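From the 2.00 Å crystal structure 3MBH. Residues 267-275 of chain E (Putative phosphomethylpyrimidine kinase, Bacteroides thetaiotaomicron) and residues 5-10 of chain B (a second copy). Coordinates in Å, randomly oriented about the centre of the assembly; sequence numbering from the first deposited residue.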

ATOM      1  N   ARG E 267      -6.512 -20.371  20.859  1.00 16.54           N
ATOM      2  CA  ARG E 267      -6.833 -19.588  22.066  1.00 17.70           C
ATOM      3  C   ARG E 267      -6.066 -18.265  22.115  1.00 18.69           C
ATOM      4  O   ARG E 267      -6.466 -17.313  22.812  1.00 17.92           O
ATOM      5  CB  ARG E 267      -6.536 -20.392  23.336  1.00 17.98           C
ATOM      6  CG  ARG E 267      -7.420 -21.625  23.466  1.00 17.55           C
ATOM      7  CD  ARG E 267      -7.040 -22.507  24.627  1.00 18.99           C
ATOM      8  NE  ARG E 267      -5.646 -22.912  24.538  1.00 18.04           N
ATOM      9  CZ  ARG E 267      -4.972 -23.528  25.492  1.00 20.30           C
ATOM     10  NH1 ARG E 267      -5.566 -23.913  26.641  1.00 20.80           N
ATOM     11  NH2 ARG E 267      -3.691 -23.760  25.295  1.00 19.68           N
ATOM     12  N   GLU E 268      -4.940 -18.210  21.399  1.00 18.44           N
ATOM     13  CA  GLU E 268      -4.135 -16.998  21.361  1.00 18.81           C
ATOM     14  C   GLU E 268      -4.697 -15.857  20.519  1.00 19.66           C
ATOM     15  O   GLU E 268      -4.139 -14.746  20.509  1.00 20.34           O
ATOM     16  CB  GLU E 268      -2.717 -17.364  20.902  1.00 20.20           C
ATOM     17  CG  GLU E 268      -1.993 -18.289  21.890  1.00 21.00           C
ATOM     18  CD  GLU E 268      -0.536 -18.572  21.508  1.00 26.93           C
ATOM     19  OE1 GLU E 268      -0.107 -18.116  20.411  1.00 29.42           O
ATOM     20  OE2 GLU E 268       0.178 -19.219  22.321  1.00 27.48           O
ATOM     21  N   GLY E 269      -5.766 -16.123  19.776  1.00 19.46           N
ATOM     22  CA  GLY E 269      -6.434 -15.120  18.953  1.00 19.27           C
ATOM     23  C   GLY E 269      -5.881 -15.078  17.535  1.00 19.02           C
ATOM     24  O   GLY E 269      -5.083 -15.894  17.142  1.00 19.62           O
ATOM     25  N   ILE E 270      -6.312 -14.081  16.792  1.00 19.90           N
ATOM     26  CA  ILE E 270      -5.879 -13.855  15.416  1.00 19.41           C
ATOM     27  C   ILE E 270      -4.439 -13.359  15.504  1.00 18.64           C
ATOM     28  O   ILE E 270      -3.996 -12.921  16.587  1.00 17.30           O
ATOM     29  CB  ILE E 270      -6.824 -12.852  14.687  1.00 20.18           C
ATOM     30  CG1 ILE E 270      -6.625 -11.435  15.187  1.00 20.56           C
ATOM     31  CG2 ILE E 270      -8.325 -13.294  14.852  1.00 19.59           C
ATOM     32  CD1 ILE E 270      -7.350 -10.285  14.392  1.00 21.71           C
ATOM     33  N   LEU E 271      -3.688 -13.447  14.409  1.00 18.17           N
ATOM     34  CA  LEU E 271      -2.290 -13.033  14.440  1.00 18.47           C
ATOM     35  C   LEU E 271      -2.241 -11.534  14.180  1.00 17.89           C
ATOM     36  O   LEU E 271      -1.740 -11.069  13.161  1.00 16.56           O
ATOM     37  CB  LEU E 271      -1.390 -13.795  13.451  1.00 19.92           C
ATOM     38  CG  LEU E 271      -0.406 -14.913  13.845  1.00 23.25           C
ATOM     39  CD1 LEU E 271       0.651 -15.054  12.709  1.00 23.81           C
ATOM     40  CD2 LEU E 271       0.245 -14.790  15.223  1.00 22.63           C
ATOM     41  N   LEU E 272      -2.672 -10.774  15.182  1.00 18.45           N
ATOM     42  CA  LEU E 272      -2.825  -9.333  15.065  1.00 19.28           C
ATOM     43  C   LEU E 272      -1.613  -8.609  14.453  1.00 19.26           C
ATOM     44  O   LEU E 272      -1.745  -7.845  13.500  1.00 16.92           O
ATOM     45  CB  LEU E 272      -3.175  -8.776  16.474  1.00 19.22           C
ATOM     46  CG  LEU E 272      -3.549  -7.297  16.585  1.00 23.15           C
ATOM     47  CD1 LEU E 272      -4.582  -7.025  15.510  1.00 24.29           C
ATOM     48  CD2 LEU E 272      -4.181  -6.937  17.959  1.00 22.97           C
ATOM     49  N   GLU E 273      -0.442  -8.851  15.003  1.00 20.50           N
ATOM     50  CA  GLU E 273       0.783  -8.089  14.623  1.00 22.23           C
ATOM     51  C   GLU E 273       1.285  -8.314  13.230  1.00 23.26           C
ATOM     52  O   GLU E 273       1.930  -7.455  12.641  1.00 25.10           O
ATOM     53  CB  GLU E 273       1.911  -8.436  15.560  1.00 22.81           C
ATOM     54  CG  GLU E 273       1.694  -7.878  16.952  1.00 24.68           C
ATOM     55  CD  GLU E 273       0.753  -8.649  17.848  1.00 28.53           C
ATOM     56  OE1 GLU E 273       0.420  -9.870  17.592  1.00 24.64           O
ATOM     57  OE2 GLU E 273       0.376  -7.989  18.857  1.00 32.58           O
ATOM     58  N   LYS E 274       1.002  -9.483  12.691  1.00 23.53           N
ATOM     59  CA  LYS E 274       1.260  -9.782  11.312  1.00 23.45           C
ATOM     60  C   LYS E 274       0.349  -9.025  10.346  1.00 23.27           C
ATOM     61  O   LYS E 274       0.733  -8.797   9.218  1.00 24.20           O
ATOM     62  CB  LYS E 274       1.126 -11.327  11.136  1.00 24.42           C
ATOM     63  CG  LYS E 274       1.537 -11.850   9.776  1.00 27.87           C
ATOM     64  N   VAL E 275      -0.859  -8.612  10.743  1.00 20.15           N
ATOM     65  CA  VAL E 275      -1.715  -7.952   9.776  1.00 20.05           C
ATOM     66  C   VAL E 275      -1.977  -6.500  10.165  1.00 20.38           C
ATOM     67  O   VAL E 275      -2.667  -5.793   9.463  1.00 19.30           O
ATOM     68  CB  VAL E 275      -3.033  -8.738   9.611  1.00 19.26           C
ATOM     69  CG1 VAL E 275      -2.688 -10.163   9.070  1.00 20.97           C
ATOM     70  CG2 VAL E 275      -3.787  -8.839  10.931  1.00 17.83           C
TER
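Chain B 5-10: NKVKKI

How does chain B begin its passage over chain E? It arrives in an open, irregular conformation, with B:Asn5 placed beside E:Leu271. The CA-to-CB bond of B:Asn5 points sideways, and backbone rather than side chain makes the closest approach: E:Leu271 CD1 lies 3.7 Å from B:Asn5 C, while E:Leu271 CD1 and B:Asn5 CB are 4.4 Å apart. The side-chain nitrogen ND2 of B:Asn5 is hydrogen-bonded elsewhere in the structure. At B:Lys6 the backbone is extended, with phi/psi of -127/140, and the CA-to-CB bond points away from chain E. What contact remains is through the main chain, E:Leu271 CD1 to B:Lys6 N at 4.2 Å. The lysine instead serves its own chain, B:Lys6 NZ donating a hydrogen bond to B:Val7 O at 3.2 Å.

What holds the middle of the contact together? B:Val7, again extended at -121/126, points its CA-to-CB bond toward chain E and loses more surface to the other stretch than any other residue here. Its CG2 packs against E:Leu271, with B:Val7 CG2 to E:Leu271 CD2 at 3.5 Å, a close apolar contact. The leucine chi1 of -104° falls between the usual wells; E:Leu271 CD1 also reaches B:Val7 CG2, at 4.1 Å, so both leucine methyls lie near the valine. B:Val7 CG1 lies 3.7 Å from E:Glu273 OE1, which is packing and not a polar bond. B:Val7 CG2 also lies 4.4 Å from E:Lys274 CB, at the start of a lysine modelled only as far as CG. Here the CA atoms come nearest, E:Glu273 CA and B:Val7 CA being 7.1 Å apart.

How does chain B leave the contact? B:Lys8 makes none with this part of chain E, and by B:Lys9 the backbone is in a strand that continues beyond B:Ile10. The CA-to-CB bond of B:Lys9 points sideways, yet its long side chain brings the amine to E:Glu268, at the end of a 3-10 segment. B:Lys9 NZ and E:Glu268 OE1, 3.4 Å apart, form a salt bridge that includes a weak hydrogen bond. B:Ile10 is out of reach.

In which direction does chain B run? It runs across chain E rather than along it. Its first contacts are with E:Leu271, those of B:Val7 extend to E:Glu273 and E:Lys274, and B:Lys9 then reaches back to E:Glu268. The order of partners therefore follows no simple register: an extended segment crosses a turn and a short, weakly bonded helix, joined by apolar packing and one charged pair.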

ATOM      1  N   ASN B   5       3.662 -18.828  10.853  1.00 40.44           N
ATOM      2  CA  ASN B   5       2.472 -18.326  11.595  1.00 40.19           C
ATOM      3  C   ASN B   5       2.760 -18.048  13.121  1.00 39.26           C
ATOM      4  O   ASN B   5       1.896 -18.306  14.001  1.00 40.47           O
ATOM      5  CB  ASN B   5       1.187 -19.188  11.304  1.00 40.23           C
ATOM      6  CG  ASN B   5       1.153 -20.601  12.005  1.00 42.54           C
ATOM      7  OD1 ASN B   5       1.919 -20.912  12.921  1.00 47.13           O
ATOM      8  ND2 ASN B   5       0.214 -21.445  11.554  1.00 44.87           N
ATOM      9  N   LYS B   6       3.962 -17.508  13.418  1.00 36.90           N
ATOM     10  CA  LYS B   6       4.339 -17.125  14.805  1.00 34.35           C
ATOM     11  C   LYS B   6       4.824 -15.679  14.928  1.00 31.07           C
ATOM     12  O   LYS B   6       5.504 -15.127  14.094  1.00 30.66           O
ATOM     13  CB  LYS B   6       5.374 -18.049  15.419  1.00 35.20           C
ATOM     14  CG  LYS B   6       5.313 -18.059  16.960  1.00 36.48           C
ATOM     15  CD  LYS B   6       6.612 -18.563  17.628  1.00 38.81           C
ATOM     16  CE  LYS B   6       6.883 -17.824  18.981  1.00 39.30           C
ATOM     17  NZ  LYS B   6       5.660 -17.351  19.733  1.00 35.45           N
ATOM     18  N   VAL B   7       4.393 -15.065  16.002  1.00 27.44           N
ATOM     19  CA  VAL B   7       4.741 -13.715  16.319  1.00 25.11           C
ATOM     20  C   VAL B   7       5.425 -13.863  17.671  1.00 23.23           C
ATOM     21  O   VAL B   7       4.864 -14.467  18.583  1.00 22.32           O
ATOM     22  CB  VAL B   7       3.437 -12.904  16.416  1.00 23.97           C
ATOM     23  CG1 VAL B   7       3.614 -11.686  17.280  1.00 22.98           C
ATOM     24  CG2 VAL B   7       2.922 -12.587  15.002  1.00 24.41           C
ATOM     25  N   LYS B   8       6.644 -13.354  17.788  1.00 21.66           N
ATOM     26  CA  LYS B   8       7.398 -13.375  19.047  1.00 20.78           C
ATOM     27  C   LYS B   8       6.683 -12.571  20.142  1.00 20.39           C
ATOM     28  O   LYS B   8       6.083 -11.564  19.840  1.00 21.06           O
ATOM     29  CB  LYS B   8       8.808 -12.804  18.832  1.00 20.90           C
ATOM     30  CG  LYS B   8       9.664 -13.735  17.987  1.00 22.40           C
ATOM     31  CD  LYS B   8      11.127 -13.356  17.993  1.00 22.06           C
ATOM     32  CE  LYS B   8      11.876 -14.394  17.157  1.00 22.62           C
ATOM     33  NZ  LYS B   8      13.303 -14.140  17.136  1.00 20.86           N
ATOM     34  N   LYS B   9       6.740 -13.065  21.378  1.00 19.60           N
ATOM     35  CA  LYS B   9       6.058 -12.481  22.540  1.00 19.80           C
ATOM     36  C   LYS B   9       7.096 -11.827  23.457  1.00 18.63           C
ATOM     37  O   LYS B   9       8.184 -12.388  23.685  1.00 17.41           O
ATOM     38  CB  LYS B   9       5.359 -13.554  23.406  1.00 20.54           C
ATOM     39  CG  LYS B   9       4.200 -14.354  22.763  1.00 23.27           C
ATOM     40  CD  LYS B   9       3.636 -15.395  23.801  1.00 26.38           C
ATOM     41  CE  LYS B   9       3.144 -16.682  23.203  1.00 30.39           C
ATOM     42  NZ  LYS B   9       2.716 -16.677  21.681  1.00 34.49           N
ATOM     43  N   ILE B  10       6.731 -10.655  23.943  1.00 16.81           N
ATOM     44  CA  ILE B  10       7.472  -9.906  24.905  1.00 17.14           C
ATOM     45  C   ILE B  10       6.651  -9.711  26.169  1.00 17.37           C
ATOM     46  O   ILE B  10       5.561  -9.104  26.135  1.00 18.16           O
ATOM     47  CB  ILE B  10       7.835  -8.526  24.353  1.00 16.54           C
ATOM     48  CG1 ILE B  10       8.545  -8.694  23.031  1.00 17.79           C
ATOM     49  CG2 ILE B  10       8.705  -7.760  25.372  1.00 17.55           C
ATOM     50  CD1 ILE B  10       8.846  -7.370  22.322  1.00 18.22           C
TER